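Predicted sugar phosphatases of the HAD superfamily (Cytophaga hutchinsonii, PDB 2HX1) probably hydrolyses phosphate monoesters, possibly of sugars, as a magnesium-binding phosphatase of the HAD superfamily. Local coordinates at residues Y14-D20 against Q47-V52; I162-N168 against R198-K204; L103-A109 against L139-F144; I4-L10 against H275-A280. All coordinates share one frame. Residue numbers count along the deposited sequence, not the author numbering.

How the contacts relate
Starting at the N terminus, residues 4-10 lie against 275-280, so contact 4 joins the two ends of the chain and closes a loop holding the other three contacts. Contact 1 follows at once, pairing strand 16-19 with 48-52 inside the six-stranded core sheet; it touches contact 4 through Tyr14 and Phe19. The chain then enters the second, five-stranded parallel sheet. Here contact 3 (103-109 with 139-144) closes first and contact 2 (162-168 with 198-204) afterwards, in series, with centres about 15 Å apart. Contact 2 ends at Lys204, whose NZ returns to Asp20 and Val52 of contact 1, tying the two sheets together beside the magnesium.

Contact 1 (Y14-D20 against Q47-V52); sequences YKCIFFD and QDYYIV. With MG (magnesium ion), chain E.
Phe18 overlaps Tyr50: both are m rotamers on one face of the sheet, and Phe18 CE1 lies 3.8 Å from Tyr50 CD2. Cys16 SG shares this face, 5.0 Å from the Tyr50 ring centroid in an oblique sulfur-aromatic contact, as does helix 208-218. Strands 16-19 and 48-52 are extended and parallel, their axes 4.5 Å apart and crossing at -17°, with Ile17 level with Tyr49 and Phe19 with Ile51. The backbone bonds are Ile17 N to Asp48 O (3.1 Å), Tyr50 N to Ile17 O, Phe19 N to Tyr50 O and Val52 N to Phe19 O (2.9 Å each). On the other face Phe19 (m) puts CE2 4.1 Å from Tyr49 CB. Just past the strand, Asp20 (chi1 t) binds magnesium through OD2 at 2.0 Å, beside Phe22 O and Asp233. Its OD1 accepts from water 1 (2.7 Å) and forms a salt bridge with Lys204. A greasy central pair thus presents a carboxylate where HAD phosphatases carry their nucleophile, a role Asp20 probably shares.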
# COMPACT_ATOMS: atom_id res chain seq x y z
N TYR A 14 -1.15 -39.70 -3.19
CA TYR A 14 -1.92 -38.81 -4.07
C TYR A 14 -2.40 -39.46 -5.34
O TYR A 14 -1.70 -40.25 -5.94
CB TYR A 14 -1.07 -37.57 -4.39
CG TYR A 14 -0.70 -36.85 -3.12
CD1 TYR A 14 -1.67 -36.19 -2.39
CD2 TYR A 14 0.60 -36.85 -2.64
CE1 TYR A 14 -1.35 -35.54 -1.22
CE2 TYR A 14 0.93 -36.21 -1.47
CZ TYR A 14 -0.06 -35.56 -0.75
OH TYR A 14 0.28 -34.90 0.42
N LYS A 15 -3.60 -39.07 -5.76
CA LYS A 15 -4.21 -39.55 -7.00
C LYS A 15 -3.90 -38.64 -8.19
O LYS A 15 -3.92 -39.09 -9.32
CB LYS A 15 -5.72 -39.72 -6.79
CG LYS A 15 -6.01 -40.83 -5.78
CD LYS A 15 -7.51 -41.05 -5.57
CE LYS A 15 -7.80 -41.96 -4.39
NZ LYS A 15 -9.24 -41.85 -3.90
N CYS A 16 -3.59 -37.36 -7.94
CA CYS A 16 -3.14 -36.47 -9.02
C CYS A 16 -2.19 -35.43 -8.50
O CYS A 16 -2.30 -35.00 -7.35
CB CYS A 16 -4.33 -35.78 -9.67
SG CYS A 16 -3.96 -34.95 -11.22
N ILE A 17 -1.20 -35.07 -9.32
CA ILE A 17 -0.28 -33.99 -9.01
C ILE A 17 -0.66 -32.77 -9.86
O ILE A 17 -0.95 -32.91 -11.06
CB ILE A 17 1.23 -34.40 -9.28
CG1 ILE A 17 1.52 -35.81 -8.77
CG2 ILE A 17 2.21 -33.42 -8.63
CD1 ILE A 17 1.38 -35.94 -7.25
N PHE A 18 -0.70 -31.60 -9.24
CA PHE A 18 -0.70 -30.32 -9.97
C PHE A 18 0.69 -29.68 -9.85
O PHE A 18 1.17 -29.47 -8.75
CB PHE A 18 -1.75 -29.32 -9.43
CG PHE A 18 -3.19 -29.79 -9.50
CD1 PHE A 18 -3.57 -30.91 -10.20
CD2 PHE A 18 -4.19 -29.04 -8.89
CE1 PHE A 18 -4.91 -31.30 -10.26
CE2 PHE A 18 -5.51 -29.45 -8.93
CZ PHE A 18 -5.86 -30.56 -9.63
N PHE A 19 1.32 -29.43 -11.00
CA PHE A 19 2.64 -28.83 -11.05
C PHE A 19 2.54 -27.38 -11.52
O PHE A 19 1.96 -27.13 -12.55
CB PHE A 19 3.52 -29.58 -12.06
CG PHE A 19 4.01 -30.94 -11.61
CD1 PHE A 19 5.05 -31.06 -10.70
CD2 PHE A 19 3.48 -32.08 -12.13
CE1 PHE A 19 5.51 -32.28 -10.31
CE2 PHE A 19 3.94 -33.32 -11.73
CZ PHE A 19 4.97 -33.42 -10.86
N ASP A 20 3.06 -26.42 -10.74
CA ASP A 20 3.48 -25.14 -11.28
C ASP A 20 4.65 -25.41 -12.24
O ASP A 20 5.34 -26.42 -12.06
CB ASP A 20 3.90 -24.20 -10.14
CG ASP A 20 4.48 -22.89 -10.63
OD1 ASP A 20 3.91 -22.28 -11.56
OD2 ASP A 20 5.51 -22.46 -10.08
N GLN A 47 0.09 -42.50 -12.58
CA GLN A 47 -0.42 -41.39 -11.78
C GLN A 47 -0.68 -40.18 -12.67
O GLN A 47 0.19 -39.76 -13.46
CB GLN A 47 0.54 -41.02 -10.65
CG GLN A 47 0.16 -41.63 -9.31
CD GLN A 47 1.16 -41.26 -8.24
OE1 GLN A 47 0.98 -40.27 -7.53
NE2 GLN A 47 2.25 -42.05 -8.12
N ASP A 48 -1.87 -39.64 -12.53
CA ASP A 48 -2.29 -38.46 -13.27
C ASP A 48 -1.54 -37.22 -12.81
O ASP A 48 -1.08 -37.13 -11.65
CB ASP A 48 -3.80 -38.25 -13.14
CG ASP A 48 -4.59 -39.36 -13.84
OD1 ASP A 48 -4.44 -39.46 -15.08
OD2 ASP A 48 -5.30 -40.15 -13.16
N TYR A 49 -1.43 -36.25 -13.71
CA TYR A 49 -0.90 -34.96 -13.35
C TYR A 49 -1.46 -33.91 -14.32
O TYR A 49 -1.94 -34.25 -15.40
CB TYR A 49 0.64 -34.99 -13.39
CG TYR A 49 1.12 -34.97 -14.81
CD1 TYR A 49 1.21 -33.77 -15.50
CD2 TYR A 49 1.42 -36.16 -15.48
CE1 TYR A 49 1.59 -33.74 -16.82
CE2 TYR A 49 1.83 -36.14 -16.83
CZ TYR A 49 1.90 -34.91 -17.49
OH TYR A 49 2.28 -34.82 -18.81
N TYR A 50 -1.43 -32.65 -13.88
CA TYR A 50 -1.66 -31.49 -14.73
C TYR A 50 -0.59 -30.48 -14.42
O TYR A 50 -0.00 -30.50 -13.32
CB TYR A 50 -2.99 -30.81 -14.46
CG TYR A 50 -4.19 -31.61 -14.86
CD1 TYR A 50 -4.66 -31.59 -16.18
CD2 TYR A 50 -4.87 -32.38 -13.93
CE1 TYR A 50 -5.79 -32.34 -16.55
CE2 TYR A 50 -5.96 -33.12 -14.28
CZ TYR A 50 -6.42 -33.10 -15.58
OH TYR A 50 -7.53 -33.83 -15.89
N ILE A 51 -0.36 -29.60 -15.38
CA ILE A 51 0.42 -28.39 -15.16
C ILE A 51 -0.60 -27.26 -15.02
O ILE A 51 -1.47 -27.13 -15.87
CB ILE A 51 1.40 -28.14 -16.35
CG1 ILE A 51 2.49 -29.23 -16.35
CG2 ILE A 51 1.97 -26.74 -16.26
CD1 ILE A 51 3.35 -29.27 -17.55
N VAL A 52 -0.50 -26.50 -13.93
CA VAL A 52 -1.43 -25.42 -13.62
C VAL A 52 -0.53 -24.18 -13.53
O VAL A 52 0.31 -24.06 -12.62
CB VAL A 52 -2.16 -25.67 -12.30
CG1 VAL A 52 -3.07 -24.53 -11.98
CG2 VAL A 52 -2.92 -26.99 -12.39
MG MG E . 6.72 -20.91 -10.03
O HOH W 1 5.74 -20.28 -11.71
O HOH W 2 5.16 -20.06 -8.83
O HOH W 3 7.93 -19.32 -10.09

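Contact 2 (I162-N168 against R198-K204); sequences IPAIVAN and RFIRFGK. With EDO (1,2-ethanediol), chain M.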
# COMPACT_ATOMS: atom_id res chain seq x y z
N ILE A 162 -13.86 0.08 -19.00
CA ILE A 162 -13.73 -1.26 -19.57
C ILE A 162 -12.92 -2.15 -18.60
O ILE A 162 -12.13 -1.64 -17.81
CB ILE A 162 -13.00 -1.24 -20.98
CG1 ILE A 162 -11.57 -0.71 -20.82
CG2 ILE A 162 -13.83 -0.47 -21.99
CD1 ILE A 162 -10.81 -0.44 -22.09
N PRO A 163 -13.11 -3.48 -18.66
CA PRO A 163 -12.25 -4.34 -17.85
C PRO A 163 -10.79 -4.35 -18.31
O PRO A 163 -10.50 -4.39 -19.51
CB PRO A 163 -12.89 -5.72 -18.02
CG PRO A 163 -13.53 -5.67 -19.33
CD PRO A 163 -14.06 -4.26 -19.46
N ALA A 164 -9.87 -4.25 -17.35
CA ALA A 164 -8.45 -4.45 -17.60
C ALA A 164 -8.08 -5.79 -16.95
O ALA A 164 -8.30 -5.98 -15.74
CB ALA A 164 -7.63 -3.31 -17.01
N ILE A 165 -7.56 -6.71 -17.77
CA ILE A 165 -7.30 -8.11 -17.37
C ILE A 165 -5.80 -8.46 -17.50
O ILE A 165 -5.13 -8.11 -18.50
CB ILE A 165 -8.14 -9.09 -18.28
CG1 ILE A 165 -9.63 -8.81 -18.18
CG2 ILE A 165 -7.94 -10.59 -17.91
CD1 ILE A 165 -10.40 -9.44 -19.29
N VAL A 166 -5.25 -9.17 -16.52
CA VAL A 166 -3.91 -9.73 -16.63
C VAL A 166 -3.87 -11.08 -15.91
O VAL A 166 -4.62 -11.28 -14.97
CB VAL A 166 -2.83 -8.73 -16.03
CG1 VAL A 166 -3.02 -8.54 -14.49
CG2 VAL A 166 -1.39 -9.18 -16.35
N ALA A 167 -2.99 -11.98 -16.35
CA ALA A 167 -2.62 -13.19 -15.60
C ALA A 167 -1.86 -12.77 -14.35
O ALA A 167 -1.00 -11.89 -14.41
CB ALA A 167 -1.73 -14.10 -16.43
N ASN A 168 -2.15 -13.43 -13.23
CA ASN A 168 -1.56 -13.06 -11.95
C ASN A 168 -0.14 -13.60 -11.82
O ASN A 168 0.15 -14.40 -10.93
CB ASN A 168 -2.42 -13.60 -10.81
CG ASN A 168 -2.06 -12.98 -9.48
OD1 ASN A 168 -1.83 -11.78 -9.41
ND2 ASN A 168 -2.01 -13.78 -8.43
N ARG A 198 -7.04 -1.92 -10.31
CA ARG A 198 -7.78 -1.71 -11.55
C ARG A 198 -7.81 -2.95 -12.45
O ARG A 198 -8.65 -3.00 -13.36
CB ARG A 198 -7.18 -0.49 -12.29
CG ARG A 198 -7.83 -0.13 -13.67
CD ARG A 198 -9.16 0.53 -13.49
NE ARG A 198 -9.72 1.07 -14.74
CZ ARG A 198 -10.35 0.35 -15.65
NH1 ARG A 198 -10.48 -0.95 -15.49
NH2 ARG A 198 -10.84 0.94 -16.74
N PHE A 199 -6.90 -3.91 -12.23
CA PHE A 199 -6.86 -5.14 -13.02
C PHE A 199 -7.62 -6.27 -12.36
O PHE A 199 -7.53 -6.47 -11.15
CB PHE A 199 -5.44 -5.57 -13.34
CG PHE A 199 -4.81 -4.74 -14.40
CD1 PHE A 199 -4.33 -3.47 -14.11
CD2 PHE A 199 -4.73 -5.19 -15.69
CE1 PHE A 199 -3.78 -2.67 -15.09
CE2 PHE A 199 -4.19 -4.39 -16.71
CZ PHE A 199 -3.71 -3.14 -16.41
N ILE A 200 -8.43 -6.92 -13.17
CA ILE A 200 -8.95 -8.25 -12.88
C ILE A 200 -7.80 -9.20 -13.12
O ILE A 200 -7.24 -9.26 -14.23
CB ILE A 200 -10.10 -8.67 -13.82
CG1 ILE A 200 -11.31 -7.71 -13.71
CG2 ILE A 200 -10.55 -10.10 -13.45
CD1 ILE A 200 -12.05 -7.44 -15.01
N ARG A 201 -7.42 -9.93 -12.08
CA ARG A 201 -6.32 -10.87 -12.15
C ARG A 201 -6.82 -12.32 -12.13
O ARG A 201 -7.57 -12.69 -11.25
CB ARG A 201 -5.39 -10.62 -10.97
CG ARG A 201 -4.51 -9.36 -11.18
CD ARG A 201 -3.78 -8.96 -9.94
NE ARG A 201 -2.94 -7.78 -10.20
CZ ARG A 201 -1.65 -7.80 -10.51
NH1 ARG A 201 -0.98 -8.95 -10.63
NH2 ARG A 201 -1.00 -6.65 -10.72
N PHE A 202 -6.40 -13.13 -13.09
CA PHE A 202 -6.83 -14.53 -13.20
C PHE A 202 -5.67 -15.43 -12.88
O PHE A 202 -4.51 -15.13 -13.22
CB PHE A 202 -7.33 -14.85 -14.61
CG PHE A 202 -8.66 -14.17 -14.96
CD1 PHE A 202 -9.77 -14.31 -14.13
CD2 PHE A 202 -8.79 -13.44 -16.12
CE1 PHE A 202 -10.99 -13.72 -14.47
CE2 PHE A 202 -10.01 -12.85 -16.46
CZ PHE A 202 -11.10 -12.99 -15.63
N GLY A 203 -6.00 -16.53 -12.22
CA GLY A 203 -5.03 -17.58 -11.93
C GLY A 203 -4.79 -17.68 -10.46
O GLY A 203 -5.41 -16.97 -9.66
N LYS A 204 -3.83 -18.55 -10.12
CA LYS A 204 -3.46 -18.80 -8.73
C LYS A 204 -3.13 -17.47 -8.08
O LYS A 204 -2.47 -16.64 -8.70
CB LYS A 204 -2.25 -19.75 -8.66
CG LYS A 204 -2.39 -21.08 -9.47
CD LYS A 204 -1.07 -21.84 -9.53
CE LYS A 204 -0.06 -21.20 -10.48
NZ LYS A 204 1.08 -22.09 -10.72
C1 EDO M . -10.40 -5.15 -9.22
O1 EDO M . -9.31 -6.08 -9.18
C2 EDO M . -10.58 -4.64 -10.65
O2 EDO M . -10.75 -3.22 -10.62
O HOH W 4 -10.94 -3.83 -14.62
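One amide, that of Asn168, pins both the end of the neighbouring strand and the turn beyond it: OD1 accepts from Arg201 NH1 at 3.2 Å, while ND2 donates to Lys204 O at 2.9 Å. Its backbone N also bonds Phe202 O (2.9 Å), closing a parallel pairing that runs back through Phe202 N to Val166 O (3.2 Å), Val166 N to Ile200 O (3.0 Å) and Ile200 N to Ala164 O (2.7 Å). At the far end the Arg198 guanidinium forks onto one carbonyl, with NH1 2.9 Å and NH2 3.1 Å from Ile162 O; water 4 bridges Ala164 N and Arg198 O. Ile165, Ala167, Ile200 and Phe202 share a face; Ile165, Ala167 and Phe202 pack on helix 83-94, Ile200 on Lys244 of the second subunit, which also bonds Arg201 O. Elsewhere Ala164 CB sits over the Phe199 ring (3.8 Å to the centroid), and Val166 CG1 over the Arg201 guanidinium, whose NH2 salt-bridges Glu192. Past Gly203, whose phi of 114° suits glycine, Lys204 NZ reaches Val52 O, Asp20 and Asp238, consistent with the conserved active-site lysine of HAD phosphatases, here just beyond the outermost strand of what is probably the cap domain.

Contact 3 (L103-A109 against L139-F144); sequences LGTANSA and LDDEGF. With EDO (1,2-ethanediol), chain N.
Leu103 O is the shared acceptor here, taking Leu139 N at 2.8 Å and Asp140 N at 3.3 Å as two neighbouring strands run out side by side. Gly104, at phi/psi 160/-159°, then passes close to the loop, its CA 3.5 Å from Asp140 O; a side chain there would strike Ser108 OG. Thr105 (chi1 p) is the N-cap of the helix starting at Ala106: its OG1 accepts Ser108 N (3.2 Å), and its O takes both Ser108 OG (2.6 Å) and Ala109 N (3.1 Å). Across from it Asp140 (chi1 t) makes an Asx turn, with OD1 accepting Glu142 N at 2.8 Å and an ethanediol O2 at 3.2 Å, while Asp141 OD2 bonds Tyr173. Gly143 (109/1°) lets Thr105 CG2 approach its CA to 3.8 Å. Phe144 (chi1 p) turns a ring face to Leu103 CD2, 4.0 Å from the centroid. These are loops at the C-terminal ends of parallel strands 98-103 and 133-138, each leading into a helix, as in Rossmann-like alpha/beta domains.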
# COMPACT_ATOMS: atom_id res chain seq x y z
N LEU A 103 -1.49 -5.48 -24.56
CA LEU A 103 -0.08 -5.24 -24.38
C LEU A 103 0.63 -6.58 -24.46
O LEU A 103 0.43 -7.46 -23.63
CB LEU A 103 0.18 -4.52 -23.04
CG LEU A 103 -0.18 -3.04 -22.92
CD1 LEU A 103 0.30 -2.49 -21.58
CD2 LEU A 103 0.38 -2.19 -24.09
N GLY A 104 1.45 -6.75 -25.49
CA GLY A 104 2.13 -8.02 -25.75
C GLY A 104 2.59 -8.13 -27.18
O GLY A 104 2.73 -7.11 -27.87
N THR A 105 2.81 -9.37 -27.63
CA THR A 105 3.18 -9.70 -29.00
C THR A 105 1.96 -10.21 -29.76
O THR A 105 0.99 -10.71 -29.17
CB THR A 105 4.26 -10.83 -29.05
OG1 THR A 105 3.85 -11.95 -28.25
CG2 THR A 105 5.63 -10.33 -28.58
N ALA A 106 2.02 -10.11 -31.08
CA ALA A 106 0.95 -10.65 -31.93
C ALA A 106 0.72 -12.12 -31.63
O ALA A 106 -0.43 -12.55 -31.54
CB ALA A 106 1.29 -10.43 -33.43
N ASN A 107 1.79 -12.90 -31.45
CA ASN A 107 1.67 -14.32 -31.13
C ASN A 107 0.96 -14.54 -29.77
O ASN A 107 0.14 -15.44 -29.64
CB ASN A 107 3.06 -14.99 -31.16
CG ASN A 107 3.70 -14.99 -32.57
OD1 ASN A 107 3.05 -14.72 -33.60
ND2 ASN A 107 5.01 -15.31 -32.61
N SER A 108 1.25 -13.70 -28.77
CA SER A 108 0.52 -13.79 -27.49
C SER A 108 -0.98 -13.51 -27.65
O SER A 108 -1.79 -14.08 -26.93
CB SER A 108 1.13 -12.87 -26.41
OG SER A 108 0.91 -11.48 -26.65
N ALA A 109 -1.33 -12.67 -28.62
CA ALA A 109 -2.72 -12.27 -28.86
C ALA A 109 -3.53 -13.28 -29.68
O ALA A 109 -4.75 -13.26 -29.63
CB ALA A 109 -2.73 -10.95 -29.55
N LEU A 139 -0.72 -9.29 -21.78
CA LEU A 139 -0.39 -10.68 -22.17
C LEU A 139 1.11 -11.02 -22.07
O LEU A 139 1.46 -12.17 -21.76
CB LEU A 139 -0.84 -10.97 -23.61
CG LEU A 139 -2.34 -10.86 -23.91
CD1 LEU A 139 -2.51 -10.86 -25.40
CD2 LEU A 139 -3.11 -12.03 -23.28
N ASP A 140 1.96 -10.05 -22.39
CA ASP A 140 3.41 -10.28 -22.45
C ASP A 140 4.13 -8.94 -22.19
O ASP A 140 3.65 -7.90 -22.59
CB ASP A 140 3.77 -10.86 -23.83
CG ASP A 140 5.13 -11.54 -23.85
OD1 ASP A 140 6.15 -10.85 -23.66
OD2 ASP A 140 5.21 -12.76 -24.10
N ASP A 141 5.26 -8.97 -21.49
CA ASP A 141 6.06 -7.77 -21.25
C ASP A 141 6.77 -7.27 -22.51
O ASP A 141 7.11 -6.08 -22.63
CB ASP A 141 7.06 -8.00 -20.12
CG ASP A 141 8.05 -9.12 -20.44
OD1 ASP A 141 7.59 -10.27 -20.45
OD2 ASP A 141 9.25 -8.84 -20.68
N GLU A 142 6.96 -8.16 -23.48
CA GLU A 142 7.63 -7.81 -24.73
C GLU A 142 6.63 -7.47 -25.83
O GLU A 142 5.47 -7.84 -25.74
CB GLU A 142 8.52 -8.95 -25.20
CG GLU A 142 9.71 -9.15 -24.31
CD GLU A 142 10.58 -10.33 -24.72
OE1 GLU A 142 10.04 -11.33 -25.25
OE2 GLU A 142 11.80 -10.25 -24.48
N GLY A 143 7.10 -6.78 -26.87
CA GLY A 143 6.32 -6.60 -28.09
C GLY A 143 5.80 -5.21 -28.29
O GLY A 143 5.13 -4.94 -29.28
N PHE A 144 6.12 -4.31 -27.36
CA PHE A 144 5.66 -2.94 -27.47
C PHE A 144 6.62 -1.95 -26.82
O PHE A 144 7.45 -2.33 -25.99
CB PHE A 144 4.26 -2.80 -26.85
CG PHE A 144 4.19 -3.14 -25.39
CD1 PHE A 144 4.05 -4.46 -24.98
CD2 PHE A 144 4.24 -2.12 -24.44
CE1 PHE A 144 4.02 -4.78 -23.61
CE2 PHE A 144 4.19 -2.39 -23.09
CZ PHE A 144 4.09 -3.75 -22.66
C1 EDO N . 10.32 -13.82 -23.23
O1 EDO N . 10.84 -13.46 -21.94
C2 EDO N . 8.81 -13.60 -23.25
O2 EDO N . 8.40 -12.68 -22.22

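Contact 4 (I4-L10 against H275-A280); sequences IESFKSL and HICESA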
# COMPACT_ATOMS: atom_id res chain seq x y z
N ILE A 4 12.55 -31.75 5.58
CA ILE A 4 12.62 -31.87 4.13
C ILE A 4 12.36 -33.31 3.77
O ILE A 4 12.95 -34.22 4.37
CB ILE A 4 13.98 -31.37 3.55
CG1 ILE A 4 14.30 -29.95 4.04
CG2 ILE A 4 13.91 -31.29 2.07
CD1 ILE A 4 13.41 -28.90 3.49
N GLU A 5 11.45 -33.52 2.83
CA GLU A 5 10.99 -34.83 2.42
C GLU A 5 11.33 -35.03 0.95
O GLU A 5 11.36 -34.05 0.19
CB GLU A 5 9.48 -34.93 2.63
CG GLU A 5 9.08 -34.97 4.10
CD GLU A 5 7.57 -34.93 4.34
OE1 GLU A 5 6.92 -35.99 4.22
OE2 GLU A 5 7.02 -33.84 4.67
N SER A 6 11.60 -36.28 0.53
CA SER A 6 11.84 -36.54 -0.89
C SER A 6 10.53 -36.49 -1.63
O SER A 6 9.52 -36.99 -1.15
CB SER A 6 12.52 -37.87 -1.16
OG SER A 6 11.59 -38.90 -1.22
N PHE A 7 10.54 -35.86 -2.79
CA PHE A 7 9.34 -35.75 -3.58
C PHE A 7 8.79 -37.15 -3.91
O PHE A 7 7.61 -37.42 -3.70
CB PHE A 7 9.61 -34.92 -4.82
CG PHE A 7 8.40 -34.65 -5.63
CD1 PHE A 7 7.36 -33.92 -5.09
CD2 PHE A 7 8.29 -35.15 -6.90
CE1 PHE A 7 6.21 -33.67 -5.83
CE2 PHE A 7 7.15 -34.91 -7.65
CZ PHE A 7 6.11 -34.17 -7.10
N LYS A 8 9.67 -38.06 -4.33
CA LYS A 8 9.27 -39.45 -4.58
C LYS A 8 8.45 -40.03 -3.43
O LYS A 8 7.39 -40.66 -3.65
CB LYS A 8 10.50 -40.33 -4.82
CG LYS A 8 10.18 -41.74 -5.33
CD LYS A 8 11.42 -42.49 -5.82
CE LYS A 8 11.13 -43.97 -6.11
NZ LYS A 8 12.37 -44.83 -6.01
N SER A 9 8.93 -39.81 -2.21
CA SER A 9 8.29 -40.40 -1.03
C SER A 9 6.83 -39.91 -0.76
O SER A 9 6.07 -40.56 -0.03
CB SER A 9 9.12 -40.15 0.22
OG SER A 9 8.86 -38.84 0.72
N LEU A 10 6.48 -38.75 -1.30
CA LEU A 10 5.12 -38.22 -1.14
C LEU A 10 4.15 -38.81 -2.13
O LEU A 10 2.96 -38.89 -1.84
CB LEU A 10 5.08 -36.67 -1.27
CG LEU A 10 6.11 -35.84 -0.51
CD1 LEU A 10 6.01 -34.37 -0.94
CD2 LEU A 10 5.93 -35.99 1.00
N HIS A 275 4.06 -30.03 2.81
CA HIS A 275 5.37 -30.64 2.73
C HIS A 275 6.38 -29.66 2.12
O HIS A 275 5.99 -28.75 1.38
CB HIS A 275 5.34 -31.87 1.84
CG HIS A 275 4.35 -32.90 2.24
ND1 HIS A 275 4.47 -33.64 3.39
CD2 HIS A 275 3.21 -33.32 1.63
CE1 HIS A 275 3.44 -34.46 3.48
NE2 HIS A 275 2.66 -34.29 2.42
N ILE A 276 7.66 -29.88 2.43
CA ILE A 276 8.74 -29.12 1.82
C ILE A 276 9.67 -30.13 1.20
O ILE A 276 9.96 -31.15 1.82
CB ILE A 276 9.47 -28.19 2.82
CG1 ILE A 276 8.45 -27.27 3.50
CG2 ILE A 276 10.57 -27.37 2.06
CD1 ILE A 276 8.98 -26.43 4.66
N CYS A 277 10.05 -29.88 -0.06
CA CYS A 277 10.95 -30.76 -0.80
C CYS A 277 12.02 -29.92 -1.46
O CYS A 277 11.79 -28.76 -1.79
CB CYS A 277 10.21 -31.50 -1.92
SG CYS A 277 8.75 -32.43 -1.45
N GLU A 278 13.20 -30.50 -1.65
CA GLU A 278 14.28 -29.85 -2.35
C GLU A 278 13.88 -29.52 -3.81
O GLU A 278 14.11 -28.42 -4.27
CB GLU A 278 15.54 -30.74 -2.26
CG GLU A 278 16.56 -30.52 -3.38
CD GLU A 278 17.69 -31.53 -3.35
OE1 GLU A 278 17.43 -32.76 -3.22
OE2 GLU A 278 18.85 -31.07 -3.44
N SER A 279 13.30 -30.49 -4.51
CA SER A 279 12.83 -30.27 -5.86
C SER A 279 11.82 -31.33 -6.28
O SER A 279 11.61 -32.33 -5.59
CB SER A 279 14.01 -30.29 -6.86
OG SER A 279 14.16 -31.57 -7.44
N ALA A 280 11.22 -31.11 -7.45
CA ALA A 280 10.27 -32.04 -8.04
C ALA A 280 10.96 -33.09 -8.90
O ALA A 280 10.28 -33.96 -9.46
CB ALA A 280 9.22 -31.28 -8.89
O HOH W 5 8.03 -31.45 4.76
O HOH W 6 13.33 -33.31 -1.18
O HOH W 7 12.88 -34.17 -3.95
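The sulfur of Cys277 is the knob: SG presses to 3.4 Å from Leu10 CD1 and lies near the edge of the Phe7 ring, 4.2 Å from Phe7 CD1. Phe7 in turn fills the hollow formed by Ser279 and Ala280 at the end of 275-280, with Ala280 CA over its face (4.2 Å to the centroid) and Phe7 CB 3.4 Å from Ser279 O; Phe19 and Val231 line the same pocket. Leu10 is a bump on two surfaces, since its CD2 also sits squarely over the His275 imidazole, 3.6 Å from the centroid. That ring is held by His275 ND1 donating to Glu5 OE2 (2.9 Å) and, on its other nitrogen, by Tyr14. Nearer the solvent, Ile4 CD1 meets Ile276 CG2 at 3.5 Å beside the backbone bond Glu5 N to Ile276 O (3.0 Å). Three waters bridge the segments: Glu5 OE2 to Ile276 N, Glu5 O to Glu278 N, and Phe7 N to Ser279 O. The N-terminal segment thus flanks strand 275-277, the edge of the parallel Rossmann-like sheet of the HAD core.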